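Local structure of gliding motility protein MglB (Myxococcus xanthus, 6IZW) at residues F32-G38 with L55-A60; F12-N16 with L40-A44; N62-M66 with E77-H83. The protein probably serves as a molecular adaptor in gliding motility and may promote guanine-nucleotide exchange on a partner GTPase. The protein carries 1 engineered substitution. All coordinates share one frame; numbering follows the deposited sequence.

The three contacts sandwich one antiparallel sheet between helices. Contacts 1 and 3 are buried and both use helix 52-72: contact 1 lays its 55-60 part on strand 28-35 in the middle of the chain, and contact 3 sets the following turns beside strand 80-83, outermost in the sheet within this chain, next to a second subunit. The K36-E77 salt bridge ties the two together. Contact 2, only partly buried, joins helix 9-25 to strand 40-45, and meets contact 1 through backbone pairing of L33 with I41 and S42. Their chemistry follows their place: apolar branches and a turn in contact 1, a few close van der Waals touches without a hydrogen bond as modelled in contact 2, amides with weak hydrogen bonds in contact 3.

Contact 1 (F32-G38 with L55-A60); sequences FLVDKNG and LASLTA. With SO4 (sulfate ion), chain H.
F32 and V34 point from the strand toward helix 55-60 and supply the apolar packing. The F32 and L55 side chains cross at about a right angle, F32 CE2 3.5 Å from L55 CD2, while T59 OG1 lies in the ring plane at the edge, 3.5 Å from F32 CZ. V34 divides its branches: CG1 meets T59 CG2 at 3.6 Å, and CG2, anti to the backbone N, meets A56 CB at 3.7 Å. At the type I turn D35-G38 the A60 methyl packs on backbone atoms, its CB 3.2 Å from K36 O and also against G38 CA. At this positive phi a CB on G38 would be jammed against the carbonyl O of N37. No direct hydrogen bond crosses; a water bridges K36 O and A60 O. Two polar groups are held within their own segments: T59 OG1 donates to L55 O at 2.9 Å from above the carbonyl plane, and D35 OD1 accepts N37 N at 2.9 Å, nearly straight at 174°, in an Asx turn. N37 OD1 takes Q39 N, and its ND2 reaches a sulfate weakly. A helix laid over a hairpin strand of the antiparallel sheet in this way belongs to the Roadblock/LC7 fold.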
loop_
_atom_site.group_PDB
_atom_site.type_symbol
_atom_site.label_atom_id
_atom_site.label_comp_id
_atom_site.label_asym_id
_atom_site.label_seq_id
_atom_site.Cartn_x
_atom_site.Cartn_y
_atom_site.Cartn_z
ATOM N N PHE B 32 -12.365 -9.170 -8.636
ATOM C CA PHE B 32 -12.720 -8.574 -7.354
ATOM C C PHE B 32 -12.708 -7.058 -7.460
ATOM O O PHE B 32 -12.163 -6.482 -8.405
ATOM C CB PHE B 32 -11.806 -9.050 -6.210
ATOM C CG PHE B 32 -10.362 -8.678 -6.370
ATOM C CD1 PHE B 32 -9.886 -7.466 -5.894
ATOM C CD2 PHE B 32 -9.473 -9.557 -6.969
ATOM C CE1 PHE B 32 -8.541 -7.123 -6.035
ATOM C CE2 PHE B 32 -8.131 -9.229 -7.118
ATOM C CZ PHE B 32 -7.658 -8.013 -6.649
ATOM N N LEU B 33 -13.334 -6.431 -6.465
ATOM C CA LEU B 33 -13.521 -4.994 -6.395
ATOM C C LEU B 33 -12.946 -4.501 -5.073
ATOM O O LEU B 33 -13.246 -5.070 -4.020
ATOM C CB LEU B 33 -15.006 -4.645 -6.510
ATOM C CG LEU B 33 -15.323 -3.186 -6.820
ATOM C CD1 LEU B 33 -14.930 -2.889 -8.259
ATOM C CD2 LEU B 33 -16.798 -2.824 -6.551
ATOM N N VAL B 34 -12.115 -3.455 -5.122
ATOM C CA VAL B 34 -11.381 -2.983 -3.950
ATOM C C VAL B 34 -11.453 -1.464 -3.885
ATOM O O VAL B 34 -11.287 -0.775 -4.897
ATOM C CB VAL B 34 -9.911 -3.457 -3.956
ATOM C CG1 VAL B 34 -9.212 -3.068 -5.240
ATOM C CG2 VAL B 34 -9.156 -2.881 -2.766
ATOM N N ASP B 35 -11.721 -0.947 -2.695
ATOM C CA ASP B 35 -11.604 0.479 -2.439
ATOM C C ASP B 35 -10.140 0.916 -2.523
ATOM O O ASP B 35 -9.215 0.129 -2.304
ATOM C CB ASP B 35 -12.176 0.796 -1.053
ATOM C CG ASP B 35 -12.397 2.273 -0.834
ATOM O OD1 ASP B 35 -11.406 3.043 -0.784
ATOM O OD2 ASP B 35 -13.576 2.667 -0.701
ATOM N N LYS B 36 -9.937 2.197 -2.821
ATOM C CA LYS B 36 -8.583 2.721 -2.893
ATOM C C LYS B 36 -7.853 2.586 -1.559
ATOM O O LYS B 36 -6.634 2.362 -1.535
ATOM C CB LYS B 36 -8.615 4.179 -3.352
ATOM C CG LYS B 36 -8.491 4.336 -4.870
ATOM C CD LYS B 36 -8.404 5.799 -5.273
ATOM C CE LYS B 36 -8.606 5.947 -6.783
ATOM N NZ LYS B 36 -8.364 7.339 -7.235
ATOM N N ASN B 37 -8.571 2.693 -0.443
ATOM C CA ASN B 37 -7.920 2.637 0.854
ATOM C C ASN B 37 -7.528 1.223 1.245
ATOM O O ASN B 37 -6.950 1.044 2.317
ATOM C CB ASN B 37 -8.812 3.265 1.937
ATOM C CG ASN B 37 -10.143 2.521 2.140
ATOM O OD1 ASN B 37 -10.250 1.299 1.959
ATOM N ND2 ASN B 37 -11.163 3.270 2.536
ATOM N N GLY B 38 -7.838 0.227 0.412
ATOM C CA GLY B 38 -7.471 -1.155 0.652
ATOM C C GLY B 38 -8.636 -2.075 0.953
ATOM O O GLY B 38 -8.444 -3.299 0.969
ATOM N N LEU B 55 -4.775 -9.817 -1.758
ATOM C CA LEU B 55 -4.833 -9.280 -3.117
ATOM C C LEU B 55 -5.363 -7.854 -3.119
ATOM O O LEU B 55 -4.773 -6.959 -3.735
ATOM C CB LEU B 55 -5.711 -10.180 -3.983
ATOM C CG LEU B 55 -5.261 -10.640 -5.367
ATOM C CD1 LEU B 55 -3.796 -11.074 -5.401
ATOM C CD2 LEU B 55 -6.163 -11.795 -5.770
ATOM N N ALA B 56 -6.467 -7.619 -2.406
ATOM C CA ALA B 56 -7.040 -6.280 -2.332
ATOM C C ALA B 56 -6.058 -5.273 -1.751
ATOM O O ALA B 56 -6.064 -4.097 -2.140
ATOM C CB ALA B 56 -8.315 -6.305 -1.490
ATOM N N SER B 57 -5.222 -5.705 -0.803
ATOM C CA SER B 57 -4.341 -4.768 -0.110
ATOM C C SER B 57 -3.152 -4.384 -0.986
ATOM O O SER B 57 -2.756 -3.217 -1.030
ATOM C CB SER B 57 -3.869 -5.388 1.211
ATOM O OG SER B 57 -3.095 -4.474 1.957
ATOM N N LEU B 58 -2.574 -5.366 -1.677
ATOM C CA LEU B 58 -1.509 -5.099 -2.628
ATOM C C LEU B 58 -2.025 -4.288 -3.810
ATOM O O LEU B 58 -1.339 -3.381 -4.301
ATOM C CB LEU B 58 -0.913 -6.420 -3.099
ATOM C CG LEU B 58 -0.255 -7.265 -2.020
ATOM C CD1 LEU B 58 -0.142 -8.707 -2.496
ATOM C CD2 LEU B 58 1.127 -6.696 -1.669
ATOM N N THR B 59 -3.243 -4.590 -4.261
ATOM C CA THR B 59 -3.813 -3.863 -5.381
ATOM C C THR B 59 -3.939 -2.391 -5.048
ATOM O O THR B 59 -3.484 -1.531 -5.809
ATOM C CB THR B 59 -5.171 -4.459 -5.757
ATOM O OG1 THR B 59 -4.972 -5.743 -6.366
ATOM C CG2 THR B 59 -5.922 -3.547 -6.720
ATOM N N ALA B 60 -4.534 -2.074 -3.899
ATOM C CA ALA B 60 -4.730 -0.671 -3.568
ATOM C C ALA B 60 -3.405 0.016 -3.292
ATOM O O ALA B 60 -3.274 1.224 -3.525
ATOM C CB ALA B 60 -5.670 -0.530 -2.374
HETATM S S SO4 H . -12.341 7.324 2.483
HETATM O O1 SO4 H . -12.561 6.225 3.412
HETATM O O2 SO4 H . -13.291 7.151 1.382
HETATM O O3 SO4 H . -10.978 7.316 1.992
HETATM O O4 SO4 H . -12.586 8.571 3.226
HETATM O O HOH W 1 -5.353 2.810 -4.104
#

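Contact 2 (F12-N16 with L40-A44); sequences FTKIN and LISSA
F12, I15 and N16 of the helix converge on S42 and the carbonyl just before it. The F12 ring meets the strand with its edge: CE1 stands 3.3 Å from I41 O, which lies near the ring plane, so that an aromatic C-H rather than the pi face is offered to the oxygen. I15 sends its CG2 branch to S42 OG at 3.1 Å, a close touch of methyl and hydroxyl. N16 reaches in with its amide, ND2 lying 3.4 Å from S42 CB; the same nitrogen is near the hydroxyl, but at an angle too poor for a hydrogen bond. One shell out, F12 and N16 lie one helical turn apart, and the N16 amide sits over the F12 ring. F12 has CG anti to its own N (chi1 -172°), which carries the ring out beneath that amide, whose OD1 sits 3.3 Å above the ring plane, over its centre. As this oxygen also crowds F12 O, the rotation assigned to the amide is doubtful. On the strand side, a classic beta bulge sets I41 and S42 together opposite L33. Farther out, M7 touches F12, I15 and I41, while I15 also packs on L33 and on I128 and F129 of helix 111-130. The helix and strand axes stay 8.9 Å apart at 43°. As modelled, no hydrogen bond crosses, and with just 183 Å² buried the contact probably rests on van der Waals fit and weak C-H to oxygen attraction.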
loop_
_atom_site.group_PDB
_atom_site.type_symbol
_atom_site.label_atom_id
_atom_site.label_comp_id
_atom_site.label_asym_id
_atom_site.label_seq_id
_atom_site.Cartn_x
_atom_site.Cartn_y
_atom_site.Cartn_z
ATOM N N PHE B 12 -25.275 -4.039 -2.272
ATOM C CA PHE B 12 -24.284 -5.109 -2.246
ATOM C C PHE B 12 -24.652 -6.207 -3.225
ATOM O O PHE B 12 -23.790 -6.736 -3.935
ATOM C CB PHE B 12 -24.143 -5.687 -0.833
ATOM C CG PHE B 12 -23.005 -6.676 -0.684
ATOM C CD1 PHE B 12 -21.735 -6.377 -1.161
ATOM C CD2 PHE B 12 -23.204 -7.897 -0.053
ATOM C CE1 PHE B 12 -20.691 -7.285 -1.020
ATOM C CE2 PHE B 12 -22.160 -8.809 0.094
ATOM C CZ PHE B 12 -20.904 -8.503 -0.392
ATOM N N THR B 13 -25.937 -6.548 -3.281
ATOM C CA THR B 13 -26.391 -7.671 -4.087
ATOM C C THR B 13 -26.189 -7.407 -5.576
ATOM O O THR B 13 -25.806 -8.314 -6.325
ATOM C CB THR B 13 -27.855 -7.937 -3.765
ATOM O OG1 THR B 13 -28.517 -6.677 -3.597
ATOM C CG2 THR B 13 -27.965 -8.721 -2.462
ATOM N N LYS B 14 -26.424 -6.169 -6.019
ATOM C CA LYS B 14 -26.193 -5.825 -7.419
ATOM C C LYS B 14 -24.708 -5.856 -7.761
ATOM O O LYS B 14 -24.318 -6.348 -8.828
ATOM C CB LYS B 14 -26.762 -4.442 -7.740
ATOM C CG LYS B 14 -28.052 -4.066 -7.029
ATOM C CD LYS B 14 -28.419 -2.605 -7.309
ATOM C CE LYS B 14 -29.934 -2.395 -7.301
ATOM N NZ LYS B 14 -30.363 -1.202 -8.091
ATOM N N ILE B 15 -23.867 -5.317 -6.873
ATOM C CA ILE B 15 -22.431 -5.269 -7.133
ATOM C C ILE B 15 -21.880 -6.673 -7.325
ATOM O O ILE B 15 -21.113 -6.932 -8.259
ATOM C CB ILE B 15 -21.712 -4.516 -5.999
ATOM C CG1 ILE B 15 -21.894 -3.003 -6.159
ATOM C CG2 ILE B 15 -20.242 -4.850 -5.987
ATOM C CD1 ILE B 15 -21.466 -2.207 -4.935
ATOM N N ASN B 16 -22.286 -7.611 -6.465
ATOM C CA ASN B 16 -21.847 -8.996 -6.622
ATOM C C ASN B 16 -22.304 -9.579 -7.956
ATOM O O ASN B 16 -21.600 -10.397 -8.559
ATOM C CB ASN B 16 -22.366 -9.851 -5.464
ATOM C CG ASN B 16 -22.107 -9.218 -4.109
ATOM O OD1 ASN B 16 -22.935 -9.304 -3.205
ATOM N ND2 ASN B 16 -20.958 -8.570 -3.967
ATOM N N LEU B 40 -11.552 -4.487 0.648
ATOM C CA LEU B 40 -12.174 -5.379 -0.323
ATOM C C LEU B 40 -13.694 -5.251 -0.258
ATOM O O LEU B 40 -14.292 -5.416 0.811
ATOM C CB LEU B 40 -11.754 -6.821 -0.050
ATOM C CG LEU B 40 -12.461 -7.913 -0.856
ATOM C CD1 LEU B 40 -12.210 -7.708 -2.339
ATOM C CD2 LEU B 40 -11.996 -9.305 -0.437
ATOM N N ILE B 41 -14.324 -4.956 -1.392
ATOM C CA ILE B 41 -15.770 -4.773 -1.445
ATOM C C ILE B 41 -16.477 -6.006 -1.996
ATOM O O ILE B 41 -17.498 -6.427 -1.452
ATOM C CB ILE B 41 -16.132 -3.510 -2.253
ATOM C CG1 ILE B 41 -15.469 -2.289 -1.632
ATOM C CG2 ILE B 41 -17.630 -3.314 -2.269
ATOM C CD1 ILE B 41 -15.356 -1.106 -2.573
ATOM N N SER B 42 -15.955 -6.616 -3.059
ATOM C CA SER B 42 -16.556 -7.839 -3.589
ATOM C C SER B 42 -15.530 -8.620 -4.398
ATOM O O SER B 42 -14.597 -8.047 -4.963
ATOM C CB SER B 42 -17.771 -7.540 -4.469
ATOM O OG SER B 42 -18.494 -6.427 -3.970
ATOM N N SER B 43 -15.726 -9.933 -4.456
ATOM C CA SER B 43 -14.916 -10.805 -5.290
ATOM C C SER B 43 -15.834 -11.704 -6.118
ATOM O O SER B 43 -17.065 -11.656 -6.000
ATOM C CB SER B 43 -13.941 -11.627 -4.441
ATOM O OG SER B 43 -14.473 -12.899 -4.139
ATOM N N ALA B 44 -15.217 -12.535 -6.960
ATOM C CA ALA B 44 -15.937 -13.414 -7.875
ATOM C C ALA B 44 -14.983 -14.389 -8.550
ATOM O O ALA B 44 -13.964 -13.977 -9.112
ATOM C CB ALA B 44 -16.681 -12.598 -8.934
#

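Contact 3 (N62-M66 with E77-H83); sequences NVAAM and EFPNQFH
N62, V63 and M66 meet E77, F78 and Q81 in a buried, mixed polar and apolar contact between a helix and the strand outermost in the Roadblock/LC7 sheet within this chain. Strand 80-83 pairs with strand 88-94, and its axis makes an angle of 117° with that of helix 62-66. A second subunit packs alongside: its M66 touches N62, its H83 touches Q81 and its E84 touches F78, which places the contact at the subunit interface. Q81 is central. Its chain, extended beyond CG, carries the amide to the helix, where the Q81 and N62 chains run past each other head to tail with the two amide planes 75° apart. Q81 OE1 accepts two weak hydrogen bonds, from N62 ND2 at 3.3 Å and from H83 NE2 at 3.4 Å; the oxygen lies in the plane of the H83 ring, at its edge. The two weak bonds may help to orient the amide. Its other end, NE2, rests on M66 CG at 3.2 Å. An alanine in place of Q81 would probably leave N62 ND2 and H83 NE2 without their shared acceptor and open a gap beside M66. M66, a selenomethionine, bends at chi2 (-45°) and chi3 (-54°), bringing M66 CE 3.4 Å from F78 CE2. E77 crosses V63 at about a right angle and divides its carboxylate: OE1 makes a salt bridge with K36, while OE2 lies 3.3 Å from V63 CG1.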
loop_
_atom_site.group_PDB
_atom_site.type_symbol
_atom_site.label_atom_id
_atom_site.label_comp_id
_atom_site.label_asym_id
_atom_site.label_seq_id
_atom_site.Cartn_x
_atom_site.Cartn_y
_atom_site.Cartn_z
ATOM N N ASN B 62 -0.526 -0.827 -4.912
ATOM C CA ASN B 62 -0.026 -0.609 -6.264
ATOM C C ASN B 62 -0.683 0.613 -6.903
ATOM O O ASN B 62 0.007 1.536 -7.356
ATOM C CB ASN B 62 -0.261 -1.869 -7.102
ATOM C CG ASN B 62 -0.010 -1.653 -8.580
ATOM O OD1 ASN B 62 0.645 -0.699 -8.983
ATOM N ND2 ASN B 62 -0.540 -2.542 -9.400
ATOM N N VAL B 63 -2.018 0.654 -6.919
ATOM C CA VAL B 63 -2.726 1.748 -7.582
ATOM C C VAL B 63 -2.377 3.079 -6.938
ATOM O O VAL B 63 -2.202 4.087 -7.632
ATOM C CB VAL B 63 -4.248 1.495 -7.570
ATOM C CG1 VAL B 63 -5.022 2.804 -7.809
ATOM C CG2 VAL B 63 -4.613 0.432 -8.601
ATOM N N ALA B 64 -2.255 3.107 -5.605
ATOM C CA ALA B 64 -1.900 4.355 -4.931
ATOM C C ALA B 64 -0.483 4.801 -5.281
ATOM O O ALA B 64 -0.211 6.009 -5.364
ATOM C CB ALA B 64 -2.054 4.201 -3.419
ATOM N N ALA B 65 0.446 3.851 -5.455
ATOM C CA ALA B 65 1.803 4.236 -5.834
ATOM C C ALA B 65 1.835 4.765 -7.263
ATOM O O ALA B 65 2.518 5.754 -7.549
ATOM C CB ALA B 65 2.769 3.058 -5.667
HETATM N N MSE B 66 1.094 4.133 -8.164
HETATM C CA MSE B 66 0.958 4.646 -9.524
HETATM C C MSE B 66 0.272 5.990 -9.521
HETATM O O MSE B 66 0.620 6.861 -10.317
HETATM C CB MSE B 66 0.183 3.680 -10.409
HETATM C CG MSE B 66 1.015 2.495 -10.865
HETATM SE SE MSE B 66 2.805 3.016 -11.501
HETATM C CE MSE B 66 2.275 4.337 -12.836
ATOM N N GLU B 77 -4.486 10.126 -12.790
ATOM C CA GLU B 77 -4.377 8.712 -12.447
ATOM C C GLU B 77 -4.587 7.868 -13.696
ATOM O O GLU B 77 -5.580 8.037 -14.410
ATOM C CB GLU B 77 -5.394 8.349 -11.357
ATOM C CG GLU B 77 -5.139 7.007 -10.637
ATOM C CD GLU B 77 -5.272 7.092 -9.097
ATOM O OE1 GLU B 77 -5.716 8.144 -8.573
ATOM O OE2 GLU B 77 -4.935 6.097 -8.409
ATOM N N PHE B 78 -3.625 7.006 -13.992
ATOM C CA PHE B 78 -3.741 6.154 -15.164
ATOM C C PHE B 78 -5.023 5.343 -15.058
ATOM O O PHE B 78 -5.177 4.567 -14.103
ATOM C CB PHE B 78 -2.529 5.237 -15.303
ATOM C CG PHE B 78 -1.237 5.981 -15.488
ATOM C CD1 PHE B 78 -0.924 6.565 -16.703
ATOM C CD2 PHE B 78 -0.344 6.120 -14.441
ATOM C CE1 PHE B 78 0.266 7.259 -16.880
ATOM C CE2 PHE B 78 0.845 6.814 -14.613
ATOM C CZ PHE B 78 1.148 7.382 -15.836
ATOM N N PRO B 79 -5.967 5.501 -15.990
ATOM C CA PRO B 79 -7.292 4.885 -15.814
ATOM C C PRO B 79 -7.247 3.387 -15.639
ATOM O O PRO B 79 -8.180 2.821 -15.060
ATOM C CB PRO B 79 -8.030 5.268 -17.103
ATOM C CG PRO B 79 -6.944 5.467 -18.102
ATOM C CD PRO B 79 -5.819 6.104 -17.325
ATOM N N ASN B 80 -6.207 2.715 -16.117
ATOM C CA ASN B 80 -6.109 1.279 -15.910
ATOM C C ASN B 80 -4.641 0.874 -15.973
ATOM O O ASN B 80 -3.750 1.707 -16.152
ATOM C CB ASN B 80 -6.987 0.505 -16.909
ATOM C CG ASN B 80 -6.946 1.071 -18.313
ATOM O OD1 ASN B 80 -6.101 0.687 -19.120
ATOM N ND2 ASN B 80 -7.885 1.964 -18.626
ATOM N N GLN B 81 -4.398 -0.413 -15.758
ATOM C CA GLN B 81 -3.059 -0.979 -15.765
ATOM C C GLN B 81 -3.179 -2.385 -16.322
ATOM O O GLN B 81 -4.180 -3.071 -16.094
ATOM C CB GLN B 81 -2.426 -1.035 -14.367
ATOM C CG GLN B 81 -2.617 0.214 -13.506
ATOM C CD GLN B 81 -1.673 0.270 -12.313
ATOM O OE1 GLN B 81 -0.868 -0.643 -12.096
ATOM N NE2 GLN B 81 -1.836 1.299 -11.479
ATOM N N PHE B 82 -2.167 -2.803 -17.068
ATOM C CA PHE B 82 -2.146 -4.145 -17.616
ATOM C C PHE B 82 -0.827 -4.802 -17.249
ATOM O O PHE B 82 0.216 -4.144 -17.177
ATOM C CB PHE B 82 -2.345 -4.149 -19.137
ATOM C CG PHE B 82 -2.126 -5.492 -19.760
ATOM C CD1 PHE B 82 -3.001 -6.539 -19.496
ATOM C CD2 PHE B 82 -1.033 -5.727 -20.585
ATOM C CE1 PHE B 82 -2.800 -7.787 -20.053
ATOM C CE2 PHE B 82 -0.827 -6.975 -21.146
ATOM C CZ PHE B 82 -1.711 -8.004 -20.882
ATOM N N HIS B 83 -0.893 -6.110 -17.010
ATOM C CA HIS B 83 0.268 -6.876 -16.575
ATOM C C HIS B 83 0.121 -8.279 -17.158
ATOM O O HIS B 83 -0.623 -9.106 -16.620
ATOM C CB HIS B 83 0.368 -6.892 -15.053
ATOM C CG HIS B 83 0.407 -5.526 -14.434
ATOM N ND1 HIS B 83 1.562 -4.776 -14.357
ATOM C CD2 HIS B 83 -0.571 -4.764 -13.888
ATOM C CE1 HIS B 83 1.295 -3.616 -13.780
ATOM N NE2 HIS B 83 0.008 -3.585 -13.484
#